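Local coordinates for protein fatty acyl CoA synthetase FADD13 (FATTY-ACYL-CoA SYNTHETASE) (Mycobacterium tuberculosis, PDB 3R44) that belongs to the ANL superfamily of AMP-binding enzymes and carries the name of a fatty acyl-CoA synthetase, at residues V79-L84 and L218-V223; N172-Y177 and A224-V229; L317-G322 and G390-G395. All coordinates share one frame; numbering follows the deposited sequence.

Following the chain from the N terminus, helix 79-91 comes first, then strand 172-178. Interaction 1 closes a loop of 133 residues when 218-223, the turn after strand 213-216, packs back on 79-84. Helix 223-235 starts at once, and its residues 224-229 close interaction 2 on 172-177, so the two contacts cross along the chain. They also touch in space: the methyl CE of Met176 lies against the backbone of Phe221 and Val223. Interaction 3 follows in series, closing a loop of 67 residues and tying the mixed sheet's loop after strand 310-316 to the five-stranded sheet. It meets interaction 2 where Phe174 packs on Cys321 and Thr227 OG1 probably bonds Cys321 O.

Interaction 1: V79-L84 and L218-V223; sequences VEFCCL and LPMFHV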
loop_
_atom_site.group_PDB
_atom_site.type_symbol
_atom_site.label_atom_id
_atom_site.label_comp_id
_atom_site.label_asym_id
_atom_site.label_seq_id
_atom_site.Cartn_x
_atom_site.Cartn_y
_atom_site.Cartn_z
ATOM N N VAL A 79 -2.037 18.258 6.766
ATOM C CA VAL A 79 -3.375 18.594 6.359
ATOM C C VAL A 79 -3.338 19.234 4.949
ATOM O O VAL A 79 -4.274 19.089 4.159
ATOM C CB VAL A 79 -4.068 19.478 7.399
ATOM C CG1 VAL A 79 -3.501 20.916 7.354
ATOM C CG2 VAL A 79 -5.612 19.445 7.227
ATOM N N GLU A 80 -2.262 19.928 4.589
ATOM C CA GLU A 80 -2.140 20.424 3.178
ATOM C C GLU A 80 -2.130 19.329 2.124
ATOM O O GLU A 80 -2.730 19.453 1.079
ATOM C CB GLU A 80 -0.891 21.265 2.990
ATOM C CG GLU A 80 -0.916 22.631 3.668
ATOM C CD GLU A 80 -0.595 22.614 5.183
ATOM O OE1 GLU A 80 -0.234 21.565 5.788
ATOM O OE2 GLU A 80 -0.739 23.684 5.788
ATOM N N PHE A 81 -1.416 18.258 2.394
ATOM C CA PHE A 81 -1.389 17.082 1.531
ATOM C C PHE A 81 -2.843 16.651 1.306
ATOM O O PHE A 81 -3.303 16.487 0.142
ATOM C CB PHE A 81 -0.570 15.973 2.190
ATOM C CG PHE A 81 -0.161 14.837 1.290
ATOM C CD1 PHE A 81 1.168 14.405 1.301
ATOM C CD2 PHE A 81 -1.054 14.143 0.524
ATOM C CE1 PHE A 81 1.615 13.360 0.500
ATOM C CE2 PHE A 81 -0.608 13.101 -0.302
ATOM C CZ PHE A 81 0.730 12.732 -0.310
ATOM N N CYS A 82 -3.586 16.480 2.401
ATOM C CA CYS A 82 -4.984 15.977 2.284
ATOM C C CYS A 82 -5.850 16.996 1.487
ATOM O O CYS A 82 -6.654 16.629 0.636
ATOM C CB CYS A 82 -5.602 15.833 3.649
ATOM S SG CYS A 82 -4.829 14.561 4.629
ATOM N N CYS A 83 -5.675 18.267 1.811
ATOM C CA CYS A 83 -6.550 19.297 1.270
ATOM C C CYS A 83 -6.165 19.576 -0.172
ATOM O O CYS A 83 -7.000 19.993 -0.969
ATOM C CB CYS A 83 -6.553 20.537 2.124
ATOM S SG CYS A 83 -7.444 20.228 3.699
ATOM N N LEU A 84 -4.909 19.283 -0.536
ATOM C CA LEU A 84 -4.501 19.395 -1.974
ATOM C C LEU A 84 -5.161 18.317 -2.795
ATOM O O LEU A 84 -5.602 18.552 -3.950
ATOM C CB LEU A 84 -2.989 19.329 -2.179
ATOM C CG LEU A 84 -2.362 20.695 -1.910
ATOM C CD1 LEU A 84 -0.819 20.601 -1.643
ATOM C CD2 LEU A 84 -2.661 21.751 -2.999
ATOM N N LEU A 218 1.625 6.480 8.917
ATOM C CA LEU A 218 2.257 5.967 7.726
ATOM C C LEU A 218 2.104 7.027 6.616
ATOM O O LEU A 218 1.123 7.758 6.586
ATOM C CB LEU A 218 1.574 4.698 7.257
ATOM C CG LEU A 218 1.572 3.575 8.310
ATOM C CD1 LEU A 218 0.443 2.586 8.075
ATOM C CD2 LEU A 218 2.946 2.940 8.297
ATOM N N PRO A 219 2.997 7.005 5.627
ATOM C CA PRO A 219 2.961 8.090 4.628
ATOM C C PRO A 219 1.718 8.123 3.765
ATOM O O PRO A 219 1.204 7.088 3.315
ATOM C CB PRO A 219 4.192 7.809 3.762
ATOM C CG PRO A 219 5.125 7.076 4.718
ATOM C CD PRO A 219 4.211 6.190 5.515
ATOM N N MET A 220 1.288 9.334 3.437
ATOM C CA MET A 220 0.076 9.498 2.676
ATOM C C MET A 220 0.213 9.141 1.224
ATOM O O MET A 220 -0.806 9.035 0.516
ATOM C CB MET A 220 -0.477 10.892 2.855
ATOM C CG MET A 220 -1.134 11.080 4.224
ATOM S SD MET A 220 -1.285 12.857 4.592
ATOM C CE MET A 220 -1.996 12.768 6.267
ATOM N N PHE A 221 1.434 8.948 0.745
ATOM C CA PHE A 221 1.583 8.535 -0.625
ATOM C C PHE A 221 1.351 7.034 -0.819
ATOM O O PHE A 221 1.529 6.566 -1.922
ATOM C CB PHE A 221 2.929 8.974 -1.238
ATOM C CG PHE A 221 4.163 8.570 -0.412
ATOM C CD1 PHE A 221 4.588 7.237 -0.359
ATOM C CD2 PHE A 221 4.862 9.530 0.346
ATOM C CE1 PHE A 221 5.673 6.846 0.461
ATOM C CE2 PHE A 221 5.958 9.160 1.135
ATOM C CZ PHE A 221 6.374 7.809 1.187
ATOM N N HIS A 222 1.101 6.278 0.246
ATOM C CA HIS A 222 0.795 4.851 0.154
ATOM C C HIS A 222 -0.711 4.804 -0.103
ATOM O O HIS A 222 -1.463 5.536 0.523
ATOM C CB HIS A 222 1.055 4.080 1.478
ATOM C CG HIS A 222 2.498 3.904 1.826
ATOM N ND1 HIS A 222 3.413 3.357 0.951
ATOM C CD2 HIS A 222 3.182 4.170 2.969
ATOM C CE1 HIS A 222 4.609 3.338 1.519
ATOM N NE2 HIS A 222 4.501 3.839 2.736
ATOM N N VAL A 223 -1.140 3.931 -1.002
ATOM C CA VAL A 223 -2.546 3.867 -1.363
ATOM C C VAL A 223 -3.446 3.598 -0.200
ATOM O O VAL A 223 -4.549 4.177 -0.127
ATOM C CB VAL A 223 -2.782 2.897 -2.567
ATOM C CG1 VAL A 223 -2.699 1.402 -2.109
ATOM C CG2 VAL A 223 -4.093 3.191 -3.183
#
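Met220 lays its side chain across the ring of Phe81, the two running alongside each other in opposite senses. The methylene CB sits over the middle of one ring face, 3.8 Å from the ring centroid of Phe81 and only 9° off the normal, a well-centred CH-pi contact. Farther along, the sulfur crosses toward the root of the ring: Met220 SD is 4.0 Å from both CB and CG of Phe81, and its oblique line to the ring centre, 29° off the normal, makes a Met-aromatic contact. The torsions explain this overlap. Phe81 holds CG trans to the amide nitrogen (chi1 -165°), sending the ring out from the helix toward the turn, while the methionine runs extended beyond CG, long enough to pass over the ring and reach the helix itself. There its methyl ends against a second sulfur, with Met220 CE 3.7 Å from Cys82 SG. An unbranched, polarisable chain suits this course, and the small, polarisable sulfur of Cys82 makes a close apolar neighbour for the methyl. At the far rim of the ring, Phe81 CZ lies 4.0 Å from the backbone N of Phe221 and 4.5 Å from its CB, while the phenyl group of Phe221 turns off from the contact.

Asn77, just before the helix, ties down the backbone of the turn that carries Met220: Pro219 to His222 form a type I beta turn, and Asn77 accepts from Met220 N through OD1 and donates to Leu218 O through ND2. Tyr35 of strand 33-37 touches both Cys82 and Met220. His222 then takes the N-cap position of helix 223-235. The arrangement is a buried helix-to-turn packing within the AMP-binding domain, where helix 79-91 starts.

Interaction 2: N172-Y177 and A224-V229; sequences NLFIMY and AALTTV
Strand 172-177 and helix segment 224-229 lie well apart, their nearest CA atoms being those of Phe174 and Leu226 at 10.2 Å, so side chains alone span the interval. Phe174 and Leu226 advance on each other from opposite directions. One methyl branch of the leucine does the touching: CD2 is poised over the centre of one Phe174 face, 3.9 Å from the ring centroid and 8° off the normal, as a CH-pi contact. Its nearest ring atom is CE2 of Phe174, also at 3.9 Å from CD2. Leu226 extends from the helix, and its branched end presents a compact methyl to a broad aromatic surface. Met176 adds its sulfur beside the same methyl, SD to Leu226 CD2 being 4.3 Å, and its CB lies in plane at the edge of the Phe174 ring.

A classic beta bulge places Leu173 and Phe174 together against His190 of strand 186-191, in the three-stranded antiparallel sheet that 375-376 completes; Leu173 and Ile175 also make backbone hydrogen bonds to Ala95 of strand 94-97. Phe85 of helix 79-91 also packs on Leu226. Within the helix, Ala224 O accepts from both N and OG1 of Thr228, at 3.0 and 2.8 Å, from opposite faces of its carbonyl plane; threonine can thus satisfy its hydroxyl on its own helix.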
loop_
_atom_site.group_PDB
_atom_site.type_symbol
_atom_site.label_atom_id
_atom_site.label_comp_id
_atom_site.label_asym_id
_atom_site.label_seq_id
_atom_site.Cartn_x
_atom_site.Cartn_y
_atom_site.Cartn_z
ATOM N N ASN A 172 -10.884 10.415 -13.861
ATOM C CA ASN A 172 -9.632 10.196 -13.175
ATOM C C ASN A 172 -9.466 11.085 -11.982
ATOM O O ASN A 172 -9.811 12.278 -12.035
ATOM C CB ASN A 172 -8.413 10.433 -14.037
ATOM C CG ASN A 172 -8.348 9.543 -15.208
ATOM O OD1 ASN A 172 -8.994 8.500 -15.221
ATOM N ND2 ASN A 172 -7.572 9.957 -16.230
ATOM N N LEU A 173 -8.871 10.522 -10.937
ATOM C CA LEU A 173 -8.646 11.214 -9.680
ATOM C C LEU A 173 -7.183 11.156 -9.216
ATOM O O LEU A 173 -6.675 12.118 -8.645
ATOM C CB LEU A 173 -9.545 10.625 -8.562
ATOM C CG LEU A 173 -9.385 11.193 -7.136
ATOM C CD1 LEU A 173 -9.460 12.737 -7.115
ATOM C CD2 LEU A 173 -10.364 10.612 -6.118
ATOM N N PHE A 174 -6.551 10.005 -9.295
ATOM C CA PHE A 174 -5.131 9.965 -8.936
ATOM C C PHE A 174 -4.378 8.959 -9.749
ATOM O O PHE A 174 -5.003 8.005 -10.279
ATOM C CB PHE A 174 -4.885 9.890 -7.423
ATOM C CG PHE A 174 -5.221 8.586 -6.781
ATOM C CD1 PHE A 174 -4.283 7.566 -6.753
ATOM C CD2 PHE A 174 -6.410 8.404 -6.120
ATOM C CE1 PHE A 174 -4.564 6.301 -6.149
ATOM C CE2 PHE A 174 -6.692 7.178 -5.491
ATOM C CZ PHE A 174 -5.762 6.131 -5.489
ATOM N N ILE A 175 -3.057 9.159 -9.826
ATOM C CA ILE A 175 -2.170 8.166 -10.408
ATOM C C ILE A 175 -1.108 7.846 -9.387
ATOM O O ILE A 175 -0.414 8.731 -8.914
ATOM C CB ILE A 175 -1.476 8.644 -11.697
ATOM C CG1 ILE A 175 -2.443 9.146 -12.758
ATOM C CG2 ILE A 175 -0.675 7.505 -12.315
ATOM C CD1 ILE A 175 -1.846 10.079 -13.795
ATOM N N MET A 176 -1.016 6.583 -9.037
ATOM C CA MET A 176 -0.033 6.130 -8.110
ATOM C C MET A 176 0.897 5.135 -8.775
ATOM O O MET A 176 0.466 4.139 -9.414
ATOM C CB MET A 176 -0.707 5.543 -6.844
ATOM C CG MET A 176 -1.501 6.617 -5.985
ATOM S SD MET A 176 -1.337 6.353 -4.195
ATOM C CE MET A 176 -0.458 4.853 -4.238
ATOM N N TYR A 177 2.189 5.370 -8.645
ATOM C CA TYR A 177 3.175 4.501 -9.351
ATOM C C TYR A 177 3.540 3.202 -8.580
ATOM O O TYR A 177 3.725 3.218 -7.371
ATOM C CB TYR A 177 4.395 5.346 -9.801
ATOM C CG TYR A 177 4.022 6.097 -11.042
ATOM C CD1 TYR A 177 3.171 7.205 -10.966
ATOM C CD2 TYR A 177 4.423 5.654 -12.276
ATOM C CE1 TYR A 177 2.777 7.878 -12.080
ATOM C CE2 TYR A 177 4.053 6.351 -13.434
ATOM C CZ TYR A 177 3.214 7.448 -13.326
ATOM O OH TYR A 177 2.819 8.105 -14.451
ATOM N N ALA A 224 -3.026 2.774 0.754
ATOM C CA ALA A 224 -3.913 2.498 1.830
ATOM C C ALA A 224 -4.069 3.686 2.759
ATOM O O ALA A 224 -5.124 3.832 3.374
ATOM C CB ALA A 224 -3.480 1.266 2.617
ATOM N N ALA A 225 -3.067 4.554 2.844
ATOM C CA ALA A 225 -3.177 5.705 3.712
ATOM C C ALA A 225 -4.112 6.687 3.042
ATOM O O ALA A 225 -4.917 7.351 3.692
ATOM C CB ALA A 225 -1.794 6.342 3.989
ATOM N N LEU A 226 -4.047 6.799 1.710
ATOM C CA LEU A 226 -4.965 7.668 1.026
ATOM C C LEU A 226 -6.423 7.232 1.190
ATOM O O LEU A 226 -7.323 8.029 1.451
ATOM C CB LEU A 226 -4.592 7.687 -0.472
ATOM C CG LEU A 226 -5.261 8.705 -1.318
ATOM C CD1 LEU A 226 -5.342 10.009 -0.492
ATOM C CD2 LEU A 226 -4.452 8.834 -2.695
ATOM N N THR A 227 -6.663 5.963 0.994
ATOM C CA THR A 227 -7.998 5.394 1.212
ATOM C C THR A 227 -8.485 5.645 2.651
ATOM O O THR A 227 -9.662 5.990 2.841
ATOM C CB THR A 227 -7.990 3.927 0.795
ATOM O OG1 THR A 227 -7.673 3.870 -0.606
ATOM C CG2 THR A 227 -9.350 3.271 1.060
ATOM N N THR A 228 -7.585 5.558 3.654
ATOM C CA THR A 228 -7.896 5.858 5.066
ATOM C C THR A 228 -8.344 7.279 5.242
ATOM O O THR A 228 -9.313 7.557 5.918
ATOM C CB THR A 228 -6.680 5.674 5.952
ATOM O OG1 THR A 228 -6.282 4.321 5.880
ATOM C CG2 THR A 228 -6.907 6.048 7.443
ATOM N N VAL A 229 -7.664 8.204 4.605
ATOM C CA VAL A 229 -8.079 9.612 4.692
ATOM C C VAL A 229 -9.518 9.795 4.151
ATOM O O VAL A 229 -10.371 10.475 4.732
ATOM C CB VAL A 229 -7.075 10.486 3.929
ATOM C CG1 VAL A 229 -7.631 11.929 3.607
ATOM C CG2 VAL A 229 -5.681 10.495 4.628
#

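Interaction 3: L317-G322 and G390-G395; sequences LTESCG and GWFRTG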
loop_
_atom_site.group_PDB
_atom_site.type_symbol
_atom_site.label_atom_id
_atom_site.label_comp_id
_atom_site.label_asym_id
_atom_site.label_seq_id
_atom_site.Cartn_x
_atom_site.Cartn_y
_atom_site.Cartn_z
ATOM N N LEU A 317 -3.477 -4.106 -3.090
ATOM C CA LEU A 317 -2.438 -3.737 -4.033
ATOM C C LEU A 317 -2.709 -2.301 -4.333
ATOM O O LEU A 317 -3.830 -1.852 -4.169
ATOM C CB LEU A 317 -2.577 -4.521 -5.338
ATOM C CG LEU A 317 -2.434 -6.027 -5.350
ATOM C CD1 LEU A 317 -2.259 -6.455 -6.830
ATOM C CD2 LEU A 317 -1.209 -6.420 -4.529
ATOM N N THR A 318 -1.756 -1.605 -4.903
ATOM C CA THR A 318 -2.054 -0.324 -5.539
ATOM C C THR A 318 -3.225 -0.359 -6.529
ATOM O O THR A 318 -4.095 0.505 -6.473
ATOM C CB THR A 318 -0.763 0.270 -6.156
ATOM O OG1 THR A 318 0.225 0.319 -5.109
ATOM C CG2 THR A 318 -0.992 1.674 -6.683
ATOM N N GLU A 319 -3.267 -1.390 -7.364
ATOM C CA GLU A 319 -4.307 -1.586 -8.377
ATOM C C GLU A 319 -5.703 -1.771 -7.789
ATOM O O GLU A 319 -6.688 -1.587 -8.483
ATOM C CB GLU A 319 -3.949 -2.776 -9.252
ATOM C CG GLU A 319 -2.778 -2.485 -10.196
ATOM C CD GLU A 319 -1.414 -2.950 -9.652
ATOM O OE1 GLU A 319 -1.180 -2.925 -8.389
ATOM O OE2 GLU A 319 -0.534 -3.244 -10.516
ATOM N N SER A 320 -5.780 -2.196 -6.533
ATOM C CA SER A 320 -7.078 -2.365 -5.845
ATOM C C SER A 320 -7.415 -1.256 -4.868
ATOM O O SER A 320 -8.328 -1.368 -4.055
ATOM C CB SER A 320 -7.131 -3.723 -5.178
ATOM O OG SER A 320 -6.319 -3.721 -4.049
ATOM N N CYS A 321 -6.690 -0.148 -4.982
ATOM C CA CYS A 321 -6.891 1.048 -4.161
ATOM C C CYS A 321 -6.837 0.778 -2.695
ATOM O O CYS A 321 -7.588 1.398 -1.923
ATOM C CB CYS A 321 -8.238 1.705 -4.448
ATOM S SG CYS A 321 -8.252 3.468 -4.293
ATOM N N GLY A 322 -6.037 -0.205 -2.330
ATOM C CA GLY A 322 -5.937 -0.590 -0.939
ATOM C C GLY A 322 -7.049 -1.466 -0.405
ATOM O O GLY A 322 -7.117 -1.679 0.795
ATOM N N GLY A 390 -13.075 -9.040 -16.798
ATOM C CA GLY A 390 -13.380 -8.186 -15.695
ATOM C C GLY A 390 -12.590 -8.506 -14.453
ATOM O O GLY A 390 -12.624 -7.731 -13.557
ATOM N N TRP A 391 -11.921 -9.678 -14.384
ATOM C CA TRP A 391 -11.105 -10.048 -13.222
ATOM C C TRP A 391 -9.689 -9.524 -13.420
ATOM O O TRP A 391 -9.070 -9.826 -14.428
ATOM C CB TRP A 391 -11.050 -11.539 -13.069
ATOM C CG TRP A 391 -12.329 -12.154 -12.685
ATOM C CD1 TRP A 391 -13.276 -12.655 -13.491
ATOM C CD2 TRP A 391 -12.754 -12.405 -11.348
ATOM N NE1 TRP A 391 -14.291 -13.244 -12.733
ATOM C CE2 TRP A 391 -13.987 -13.085 -11.410
ATOM C CE3 TRP A 391 -12.200 -12.118 -10.104
ATOM C CZ2 TRP A 391 -14.704 -13.449 -10.272
ATOM C CZ3 TRP A 391 -12.904 -12.499 -8.969
ATOM C CH2 TRP A 391 -14.154 -13.150 -9.070
ATOM N N PHE A 392 -9.220 -8.731 -12.456
ATOM C CA PHE A 392 -7.865 -8.214 -12.451
ATOM C C PHE A 392 -6.891 -9.307 -11.987
ATOM O O PHE A 392 -7.074 -9.862 -10.919
ATOM C CB PHE A 392 -7.721 -6.999 -11.530
ATOM C CG PHE A 392 -6.321 -6.553 -11.393
ATOM C CD1 PHE A 392 -5.680 -5.894 -12.436
ATOM C CD2 PHE A 392 -5.612 -6.790 -10.242
ATOM C CE1 PHE A 392 -4.358 -5.548 -12.337
ATOM C CE2 PHE A 392 -4.316 -6.424 -10.135
ATOM C CZ PHE A 392 -3.673 -5.784 -11.169
ATOM N N ARG A 393 -5.879 -9.603 -12.784
ATOM C CA ARG A 393 -4.877 -10.593 -12.415
ATOM C C ARG A 393 -3.721 -9.978 -11.638
ATOM O O ARG A 393 -2.940 -9.154 -12.164
ATOM C CB ARG A 393 -4.360 -11.263 -13.663
ATOM C CG ARG A 393 -5.478 -11.981 -14.418
ATOM C CD ARG A 393 -5.078 -12.638 -15.733
ATOM N NE ARG A 393 -3.924 -13.518 -15.609
ATOM C CZ ARG A 393 -3.342 -14.185 -16.597
ATOM N NH1 ARG A 393 -3.809 -14.156 -17.828
ATOM N NH2 ARG A 393 -2.281 -14.917 -16.332
ATOM N N THR A 394 -3.589 -10.362 -10.389
ATOM C CA THR A 394 -2.631 -9.710 -9.513
ATOM C C THR A 394 -1.181 -10.126 -9.778
ATOM O O THR A 394 -0.277 -9.378 -9.410
ATOM C CB THR A 394 -2.934 -9.989 -8.005
ATOM O OG1 THR A 394 -2.770 -11.403 -7.761
ATOM C CG2 THR A 394 -4.365 -9.568 -7.615
ATOM N N GLY A 395 -0.948 -11.317 -10.332
ATOM C CA GLY A 395 0.379 -11.866 -10.455
ATOM C C GLY A 395 0.847 -12.525 -9.163
ATOM O O GLY A 395 1.954 -13.070 -9.095
#
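The Phe392 ring receives Leu317 at its edge, where the methyl CD1 lies in the ring plane, 3.9 Å from Phe392 CE2. Glu319 approaches obliquely, its side chain crossing that of the phenylalanine at about a right angle. Here the aliphatic part of the glutamate does the packing, since both CB and CG of Glu319 stand 3.6 Å from Phe392 CZ. The carboxylate plane is turned 43° from the ring, and its OE2 is bound by the hydroxyl of Tyr376. The chain bends beyond CG, so that the methylenes lie along the ring while the acid reaches the tyrosine. Glutamate therefore serves twice.

Phe392 directs its ring, with CG opposite the main-chain nitrogen (chi1 173°), toward the other segment. The contact joins the loop between strands 310-316 and 324-327 of the mixed sheet to strand 391-394 of the five-stranded antiparallel sheet. Leu-Thr-Glu-Ser, after Gly-Tyr-Ala, fits the A5 motif of the ANL superfamily, and Phe-Arg-Thr-Gly, running on into Asp396, fits the A7 motif. Leu317 continues from the ring edge onto Thr394: its CD1 is 3.8 Å from both CB and CG2 of Thr394, the side chains again crossing nearly square. Threonine suits that position because its methyl branch faces the leucine while OG1 bonds to Val365 O on the adjoining strand and to Asp396 N. The loop is shaped from within, as Ser320 OG accepts from Leu317 N at 3.0 Å with an N-H...O angle of 160°, and also bonds Gly323 O. Thr318 and Glu319 form a short 3-10 segment, with Glu319 CB pointing toward the strand.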